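Local coordinates for protein 3,4-dihydroxy-2-butanone 4-phosphate synthase (Acinetobacter baumannii, PDB 6MNZ) that probably converts D-ribulose 5-phosphate to formate and 3,4-dihydroxy-2-butanone 4-phosphate for riboflavin biosynthesis, using magnesium or manganese, at residues D149-L153 with L195-R199; V289-I293 with I333-V339. All coordinates share one frame; numbering follows the deposited sequence.

Overall arrangement
Along the chain the two contacts come in series: interaction 1 closes before interaction 2 opens. Their centres lie about 23 Å apart and their nearest atoms about 8 Å, so they do not touch. Interaction 1 joins helices 143-153 and 192-202 of the DHBP synthase part, where helix 192-202 directly follows strand 188-191, an outermost strand of a six-stranded mixed sheet. Interaction 2 sets helix 320-336 on strand 290-292 of a second mixed sheet, in the part related to GTP cyclohydrolase II. The two helices on the later side of each contact also meet, I196 packing on S321, Y324 and Q325, which brings the two parts of this two-domain protein together.

Interaction 1 (D149-L153 with L195-R199); sequences DLARL and LIHYR
D149 and R199 form a salt bridge beside a cluster of leucines, in a buried helix-helix contact of the DHBP synthase domain. Helix 143-153 here meets helix 192-202, which follows strand 188-191 of the mixed sheet. The short axes run at 45° to each other and stay 12.0 Å apart at their closest, so long side chains span the interval.

L195 lies at the centre of the apolar part. Its CD1 meets L150 CD1 at 3.8 Å and L153 CD1 at the same 3.8 Å, a single methyl thus serving two leucines one turn apart. With CG of L195 anti to the backbone N (chi1 -170°), the branch reaches over to the other helix. L153 runs past L195 in the opposite direction, and its CD1 continues to Y198, meeting the ring obliquely at CE2. Helix 6-15 packs against this cluster through I13 on L150, V10 on L153 and V6 on Y198, and strand 19-22 adds V19 and L21 against L150.

The polar part is a salt-bridge network of D149, R152 and R199. R152 NH1 takes D149 OD1 at 2.8 Å, while R199 NH1 sits over the face of the carboxylate, nearest OD2 but also near OD1. OD2 also accepts a hydrogen bond from the backbone N of V137, while R199 NE is paired with E203. Although D149 OD2 lies at the guanidinium's edge, 2.9 Å from R199 NH1, that nitrogen comes from above the carboxylate plane, in keeping with the 75° between the planes.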
ATOM      1  N   ASP A 149     -22.529  -5.653  -8.939  1.00 33.58           N
ATOM      2  CA  ASP A 149     -22.607  -7.104  -9.054  1.00 37.18           C
ATOM      3  C   ASP A 149     -24.051  -7.588  -9.043  1.00 39.07           C
ATOM      4  O   ASP A 149     -24.417  -8.459  -9.840  1.00 37.89           O
ATOM      5  CB  ASP A 149     -21.822  -7.763  -7.921  1.00 33.84           C
ATOM      6  CG  ASP A 149     -20.328  -7.547  -8.047  1.00 37.88           C
ATOM      7  OD1 ASP A 149     -19.857  -7.278  -9.172  1.00 39.22           O
ATOM      8  OD2 ASP A 149     -19.628  -7.632  -7.018  1.00 34.97           O
ATOM      9  N   LEU A 150     -24.916  -6.917  -8.281  1.00 33.00           N
ATOM     10  CA  LEU A 150     -26.332  -7.269  -8.283  1.00 26.53           C
ATOM     11  C   LEU A 150     -26.951  -7.022  -9.653  1.00 33.15           C
ATOM     12  O   LEU A 150     -27.620  -7.900 -10.213  1.00 36.92           O
ATOM     13  CB  LEU A 150     -27.068  -6.476  -7.205  1.00 35.30           C
ATOM     14  CG  LEU A 150     -28.335  -7.129  -6.653  1.00 39.81           C
ATOM     15  CD1 LEU A 150     -27.999  -8.408  -5.898  1.00 35.12           C
ATOM     16  CD2 LEU A 150     -29.088  -6.157  -5.759  1.00 41.71           C
ATOM     17  N   ALA A 151     -26.712  -5.841 -10.223  1.00 37.39           N
ATOM     18  CA  ALA A 151     -27.229  -5.552 -11.556  1.00 37.27           C
ATOM     19  C   ALA A 151     -26.658  -6.518 -12.585  1.00 37.78           C
ATOM     20  O   ALA A 151     -27.348  -6.913 -13.531  1.00 36.43           O
ATOM     21  CB  ALA A 151     -26.908  -4.110 -11.941  1.00 34.66           C
ATOM     22  N   ARG A 152     -25.391  -6.903 -12.420  1.00 40.81           N
ATOM     23  CA  ARG A 152     -24.790  -7.875 -13.325  1.00 31.74           C
ATOM     24  C   ARG A 152     -25.526  -9.207 -13.271  1.00 34.62           C
ATOM     25  O   ARG A 152     -25.837  -9.793 -14.313  1.00 41.29           O
ATOM     26  CB  ARG A 152     -23.314  -8.061 -12.975  1.00 39.02           C
ATOM     27  CG  ARG A 152     -22.634  -9.203 -13.709  1.00 39.72           C
ATOM     28  CD  ARG A 152     -21.163  -9.290 -13.333  1.00 29.57           C
ATOM     29  NE  ARG A 152     -20.396  -8.173 -13.878  1.00 36.84           N
ATOM     30  CZ  ARG A 152     -19.947  -7.144 -13.165  1.00 42.01           C
ATOM     31  NH1 ARG A 152     -20.277  -7.004 -11.885  1.00 35.22           N
ATOM     32  NH2 ARG A 152     -19.204  -6.215 -13.753  1.00 50.33           N
ATOM     33  N   LEU A 153     -25.938  -9.630 -12.074  1.00 39.61           N
ATOM     34  CA  LEU A 153     -26.578 -10.930 -11.928  1.00 42.71           C
ATOM     35  C   LEU A 153     -27.969 -10.960 -12.545  1.00 47.73           C
ATOM     36  O   LEU A 153     -28.432 -12.031 -12.951  1.00 48.46           O
ATOM     37  CB  LEU A 153     -26.660 -11.313 -10.451  1.00 44.37           C
ATOM     38  CG  LEU A 153     -25.344 -11.728  -9.792  1.00 43.33           C
ATOM     39  CD1 LEU A 153     -25.522 -11.838  -8.286  1.00 39.82           C
ATOM     40  CD2 LEU A 153     -24.838 -13.039 -10.373  1.00 41.49           C
ATOM     41  N   LEU A 195     -24.724 -11.694  -0.424  1.00 41.04           N
ATOM     42  CA  LEU A 195     -24.357 -11.684  -1.835  1.00 34.87           C
ATOM     43  C   LEU A 195     -22.950 -12.227  -2.056  1.00 32.76           C
ATOM     44  O   LEU A 195     -22.694 -12.894  -3.065  1.00 31.67           O
ATOM     45  CB  LEU A 195     -24.474 -10.268  -2.398  1.00 31.55           C
ATOM     46  CG  LEU A 195     -24.343 -10.150  -3.919  1.00 42.02           C
ATOM     47  CD1 LEU A 195     -25.466 -10.900  -4.623  1.00 36.69           C
ATOM     48  CD2 LEU A 195     -24.328  -8.686  -4.340  1.00 38.94           C
ATOM     49  N   ILE A 196     -22.009 -11.897  -1.164  1.00 35.83           N
ATOM     50  CA  ILE A 196     -20.692 -12.530  -1.201  1.00 32.47           C
ATOM     51  C   ILE A 196     -20.847 -14.043  -1.287  1.00 42.22           C
ATOM     52  O   ILE A 196     -20.287 -14.701  -2.172  1.00 44.09           O
ATOM     53  CB  ILE A 196     -19.860 -12.130   0.029  1.00 24.50           C
ATOM     54  CG1 ILE A 196     -19.463 -10.659  -0.055  1.00 30.92           C
ATOM     55  CG2 ILE A 196     -18.612 -12.999   0.127  1.00 31.55           C
ATOM     56  CD1 ILE A 196     -18.878 -10.098   1.212  1.00 33.72           C
ATOM     57  N   HIS A 197     -21.574 -14.618  -0.329  1.00 39.86           N
ATOM     58  CA  HIS A 197     -21.670 -16.070  -0.246  1.00 32.08           C
ATOM     59  C   HIS A 197     -22.380 -16.652  -1.459  1.00 33.28           C
ATOM     60  O   HIS A 197     -21.963 -17.694  -1.976  1.00 35.05           O
ATOM     61  CB  HIS A 197     -22.398 -16.464   1.037  1.00 48.48           C
ATOM     62  CG  HIS A 197     -22.451 -17.939   1.273  1.00 41.98           C
ATOM     63  ND1 HIS A 197     -21.320 -18.702   1.477  1.00 45.95           N
ATOM     64  CD2 HIS A 197     -23.499 -18.791   1.357  1.00 40.49           C
ATOM     65  CE1 HIS A 197     -21.670 -19.966   1.642  1.00 55.14           C
ATOM     66  NE2 HIS A 197     -22.988 -20.040   1.610  1.00 44.10           N
ATOM     67  N   TYR A 198     -23.354 -15.930  -2.013  1.00 31.15           N
ATOM     68  CA  TYR A 198     -24.006 -16.390  -3.234  1.00 35.11           C
ATOM     69  C   TYR A 198     -23.002 -16.505  -4.374  1.00 38.17           C
ATOM     70  O   TYR A 198     -22.914 -17.544  -5.039  1.00 42.42           O
ATOM     71  CB  TYR A 198     -25.143 -15.442  -3.610  1.00 43.81           C
ATOM     72  CG  TYR A 198     -25.894 -15.863  -4.850  1.00 36.30           C
ATOM     73  CD1 TYR A 198     -27.036 -16.646  -4.761  1.00 41.07           C
ATOM     74  CD2 TYR A 198     -25.496 -15.430  -6.106  1.00 37.21           C
ATOM     75  CE1 TYR A 198     -27.693 -17.079  -5.893  1.00 44.34           C
ATOM     76  CE2 TYR A 198     -26.149 -15.852  -7.245  1.00 46.59           C
ATOM     77  CZ  TYR A 198     -27.238 -16.688  -7.133  1.00 38.45           C
ATOM     78  OH  TYR A 198     -27.881 -17.135  -8.262  1.00 57.71           O
ATOM     79  N   ARG A 199     -22.243 -15.435  -4.624  1.00 42.05           N
ATOM     80  CA  ARG A 199     -21.260 -15.455  -5.701  1.00 41.59           C
ATOM     81  C   ARG A 199     -20.257 -16.584  -5.510  1.00 36.78           C
ATOM     82  O   ARG A 199     -19.808 -17.197  -6.485  1.00 37.65           O
ATOM     83  CB  ARG A 199     -20.538 -14.110  -5.775  1.00 39.68           C
ATOM     84  CG  ARG A 199     -21.411 -12.954  -6.238  1.00 33.40           C
ATOM     85  CD  ARG A 199     -20.575 -11.802  -6.777  1.00 32.82           C
ATOM     86  NE  ARG A 199     -19.742 -12.210  -7.905  1.00 37.05           N
ATOM     87  CZ  ARG A 199     -18.870 -11.419  -8.521  1.00 33.52           C
ATOM     88  NH1 ARG A 199     -18.680 -10.176  -8.098  1.00 48.37           N
ATOM     89  NH2 ARG A 199     -18.093 -11.914  -9.476  1.00 37.56           N
TER

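Interaction 2 (V289-I293 with I333-V339); sequences VLVWI and ILRDLGV
V289 and V291, alternate residues of one extended segment, direct their side chains at the C-terminal end of helix 320-336. V291 CG1 and I333 CD1 meet tip to tip at 3.5 Å, while V289 CG1 and L337 CD1 do the same at 3.6 Å. L334 CD2 comes in beside the V289-L337 pair and touches both valines, 3.8 Å from V289 CG1 and 3.9 Å from V291 CG2. With CG1 anti to the backbone N (chi1 -165°), V291 turns its two methyls to different partners, CG1 to I333 and CG2 to L334.

Farther out, V339 CG2 approaches V289 CG2 more loosely, at 4.5 Å. V339 is placed by a Schellman motif: G338 has positive phi, and the bonds G338 N to R335 O and V339 N to L334 O close the helix end. Backbone bonds to R251 and L238 hold the strand between 248-253 and 235-239, whose V250 and A237 also pack on the helix. On the other face of the sheet, W292 NE1 donates a hydrogen bond to D300 OD1 of the second subunit. Strand 290-292, helix 320-336 and strand 342-344 form a beta-alpha-beta crossover over strand 248-253 in the domain related to GTP cyclohydrolase II.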
ATOM      1  N   VAL A 289      -4.280 -30.175   3.793  1.00 59.09           N
ATOM      2  CA  VAL A 289      -4.042 -28.977   2.996  1.00 43.02           C
ATOM      3  C   VAL A 289      -3.989 -27.767   3.921  1.00 43.27           C
ATOM      4  O   VAL A 289      -4.923 -27.518   4.681  1.00 55.98           O
ATOM      5  CB  VAL A 289      -5.124 -28.796   1.913  1.00 44.59           C
ATOM      6  CG1 VAL A 289      -4.852 -27.541   1.094  1.00 50.17           C
ATOM      7  CG2 VAL A 289      -5.188 -30.020   1.009  1.00 40.41           C
ATOM      8  N   LEU A 290      -2.926 -26.977   3.806  1.00 41.02           N
ATOM      9  CA  LEU A 290      -2.918 -25.604   4.295  1.00 42.43           C
ATOM     10  C   LEU A 290      -3.271 -24.676   3.141  1.00 34.97           C
ATOM     11  O   LEU A 290      -2.629 -24.722   2.086  1.00 35.43           O
ATOM     12  CB  LEU A 290      -1.559 -25.235   4.885  1.00 26.78           C
ATOM     13  CG  LEU A 290      -1.501 -23.876   5.584  1.00 33.29           C
ATOM     14  CD1 LEU A 290      -0.618 -23.947   6.818  1.00 33.40           C
ATOM     15  CD2 LEU A 290      -1.012 -22.792   4.633  1.00 45.48           C
ATOM     16  N   VAL A 291      -4.336 -23.905   3.310  1.00 39.08           N
ATOM     17  CA  VAL A 291      -4.652 -22.825   2.389  1.00 50.67           C
ATOM     18  C   VAL A 291      -4.048 -21.530   2.913  1.00 46.34           C
ATOM     19  O   VAL A 291      -3.901 -21.323   4.121  1.00 41.79           O
ATOM     20  CB  VAL A 291      -6.173 -22.687   2.185  1.00 42.06           C
ATOM     21  CG1 VAL A 291      -6.469 -21.823   0.971  1.00 51.06           C
ATOM     22  CG2 VAL A 291      -6.809 -24.061   2.037  1.00 52.49           C
ATOM     23  N   TRP A 292      -3.824 -20.592   1.995  1.00 49.52           N
ATOM     24  CA  TRP A 292      -3.279 -19.281   2.328  1.00 44.88           C
ATOM     25  C   TRP A 292      -3.983 -18.245   1.471  1.00 45.54           C
ATOM     26  O   TRP A 292      -3.945 -18.328   0.239  1.00 50.52           O
ATOM     27  CB  TRP A 292      -1.765 -19.231   2.098  1.00 40.16           C
ATOM     28  CG  TRP A 292      -1.159 -17.890   2.393  1.00 37.49           C
ATOM     29  CD1 TRP A 292      -1.050 -16.836   1.535  1.00 38.30           C
ATOM     30  CD2 TRP A 292      -0.464 -17.508   3.586  1.00 29.66           C
ATOM     31  NE1 TRP A 292      -0.370 -15.806   2.135  1.00 44.55           N
ATOM     32  CE2 TRP A 292       0.011 -16.195   3.392  1.00 36.45           C
ATOM     33  CE3 TRP A 292      -0.246 -18.126   4.821  1.00 31.90           C
ATOM     34  CZ2 TRP A 292       0.607 -15.459   4.414  1.00 49.07           C
ATOM     35  CZ3 TRP A 292       0.395 -17.410   5.818  1.00 29.84           C
ATOM     36  CH2 TRP A 292       0.780 -16.080   5.621  1.00 34.84           C
ATOM     37  N   ILE A 293      -4.625 -17.277   2.116  1.00 46.88           N
ATOM     38  CA  ILE A 293      -5.291 -16.195   1.400  1.00 50.16           C
ATOM     39  C   ILE A 293      -4.246 -15.161   1.008  1.00 44.28           C
ATOM     40  O   ILE A 293      -3.561 -14.599   1.871  1.00 33.51           O
ATOM     41  CB  ILE A 293      -6.396 -15.548   2.252  1.00 49.64           C
ATOM     42  CG1 ILE A 293      -7.172 -16.569   3.087  1.00 57.06           C
ATOM     43  CG2 ILE A 293      -7.364 -14.793   1.346  1.00 36.96           C
ATOM     44  CD1 ILE A 293      -7.643 -16.020   4.441  1.00 76.98           C
ATOM     45  N   ILE A 333     -10.634 -23.602  -3.497  1.00 43.63           N
ATOM     46  CA  ILE A 333      -9.335 -24.265  -3.562  1.00 40.19           C
ATOM     47  C   ILE A 333      -9.470 -25.726  -3.152  1.00 48.83           C
ATOM     48  O   ILE A 333      -8.895 -26.623  -3.781  1.00 39.14           O
ATOM     49  CB  ILE A 333      -8.312 -23.522  -2.682  1.00 41.81           C
ATOM     50  CG1 ILE A 333      -7.942 -22.184  -3.330  1.00 66.71           C
ATOM     51  CG2 ILE A 333      -7.076 -24.381  -2.456  1.00 50.82           C
ATOM     52  CD1 ILE A 333      -7.029 -21.313  -2.486  1.00 58.59           C
ATOM     53  N   LEU A 334     -10.148 -25.976  -2.032  1.00 50.37           N
ATOM     54  CA  LEU A 334     -10.210 -27.328  -1.492  1.00 41.24           C
ATOM     55  C   LEU A 334     -11.031 -28.252  -2.383  1.00 47.33           C
ATOM     56  O   LEU A 334     -10.668 -29.420  -2.559  1.00 45.60           O
ATOM     57  CB  LEU A 334     -10.786 -27.295  -0.079  1.00 33.11           C
ATOM     58  CG  LEU A 334      -9.924 -26.552   0.944  1.00 41.26           C
ATOM     59  CD1 LEU A 334     -10.731 -26.217   2.192  1.00 46.60           C
ATOM     60  CD2 LEU A 334      -8.691 -27.366   1.303  1.00 39.46           C
ATOM     61  N   ARG A 335     -12.082 -27.732  -3.022  1.00 46.72           N
ATOM     62  CA  ARG A 335     -12.780 -28.516  -4.034  1.00 47.09           C
ATOM     63  C   ARG A 335     -11.890 -28.776  -5.242  1.00 41.75           C
ATOM     64  O   ARG A 335     -11.898 -29.879  -5.799  1.00 56.57           O
ATOM     65  CB  ARG A 335     -14.060 -27.806  -4.466  1.00 51.34           C
ATOM     66  CG  ARG A 335     -14.816 -28.544  -5.563  1.00 54.29           C
ATOM     67  CD  ARG A 335     -16.245 -28.043  -5.690  1.00 69.05           C
ATOM     68  NE  ARG A 335     -16.297 -26.696  -6.250  1.00 66.73           N
ATOM     69  CZ  ARG A 335     -16.947 -25.669  -5.705  1.00 54.93           C
ATOM     70  NH1 ARG A 335     -17.634 -25.816  -4.579  1.00 67.74           N
ATOM     71  NH2 ARG A 335     -16.923 -24.488  -6.304  1.00 51.67           N
ATOM     72  N   ASP A 336     -11.181 -27.746  -5.712  1.00 42.11           N
ATOM     73  CA  ASP A 336     -10.290 -27.929  -6.851  1.00 47.26           C
ATOM     74  C   ASP A 336      -9.223 -28.973  -6.557  1.00 50.22           C
ATOM     75  O   ASP A 336      -8.823 -29.721  -7.456  1.00 55.86           O
ATOM     76  CB  ASP A 336      -9.639 -26.597  -7.230  1.00 33.53           C
ATOM     77  CG  ASP A 336      -8.619 -26.744  -8.341  1.00 34.34           C
ATOM     78  OD1 ASP A 336      -9.030 -26.838  -9.517  1.00 41.70           O
ATOM     79  OD2 ASP A 336      -7.406 -26.732  -8.045  1.00 36.34           O
ATOM     80  N   LEU A 337      -8.790 -29.073  -5.302  1.00 53.63           N
ATOM     81  CA  LEU A 337      -7.868 -30.122  -4.893  1.00 47.36           C
ATOM     82  C   LEU A 337      -8.548 -31.470  -4.696  1.00 50.23           C
ATOM     83  O   LEU A 337      -7.849 -32.477  -4.538  1.00 54.30           O
ATOM     84  CB  LEU A 337      -7.160 -29.712  -3.598  1.00 47.27           C
ATOM     85  CG  LEU A 337      -6.276 -28.468  -3.705  1.00 57.95           C
ATOM     86  CD1 LEU A 337      -5.897 -27.944  -2.327  1.00 55.84           C
ATOM     87  CD2 LEU A 337      -5.029 -28.765  -4.526  1.00 47.08           C
ATOM     88  N   GLY A 338      -9.873 -31.530  -4.775  1.00 43.42           N
ATOM     89  CA  GLY A 338     -10.581 -32.783  -4.618  1.00 53.61           C
ATOM     90  C   GLY A 338     -10.892 -33.159  -3.190  1.00 46.43           C
ATOM     91  O   GLY A 338     -11.003 -34.352  -2.884  1.00 43.05           O
ATOM     92  N   VAL A 339     -11.010 -32.182  -2.300  1.00 47.14           N
ATOM     93  CA  VAL A 339     -11.357 -32.442  -0.909  1.00 33.75           C
ATOM     94  C   VAL A 339     -12.863 -32.632  -0.793  1.00 49.48           C
ATOM     95  O   VAL A 339     -13.649 -31.916  -1.424  1.00 54.68           O
ATOM     96  CB  VAL A 339     -10.865 -31.293  -0.012  1.00 40.43           C
ATOM     97  CG1 VAL A 339     -11.208 -31.567   1.443  1.00 53.60           C
ATOM     98  CG2 VAL A 339      -9.367 -31.097  -0.186  1.00 38.89           C
TER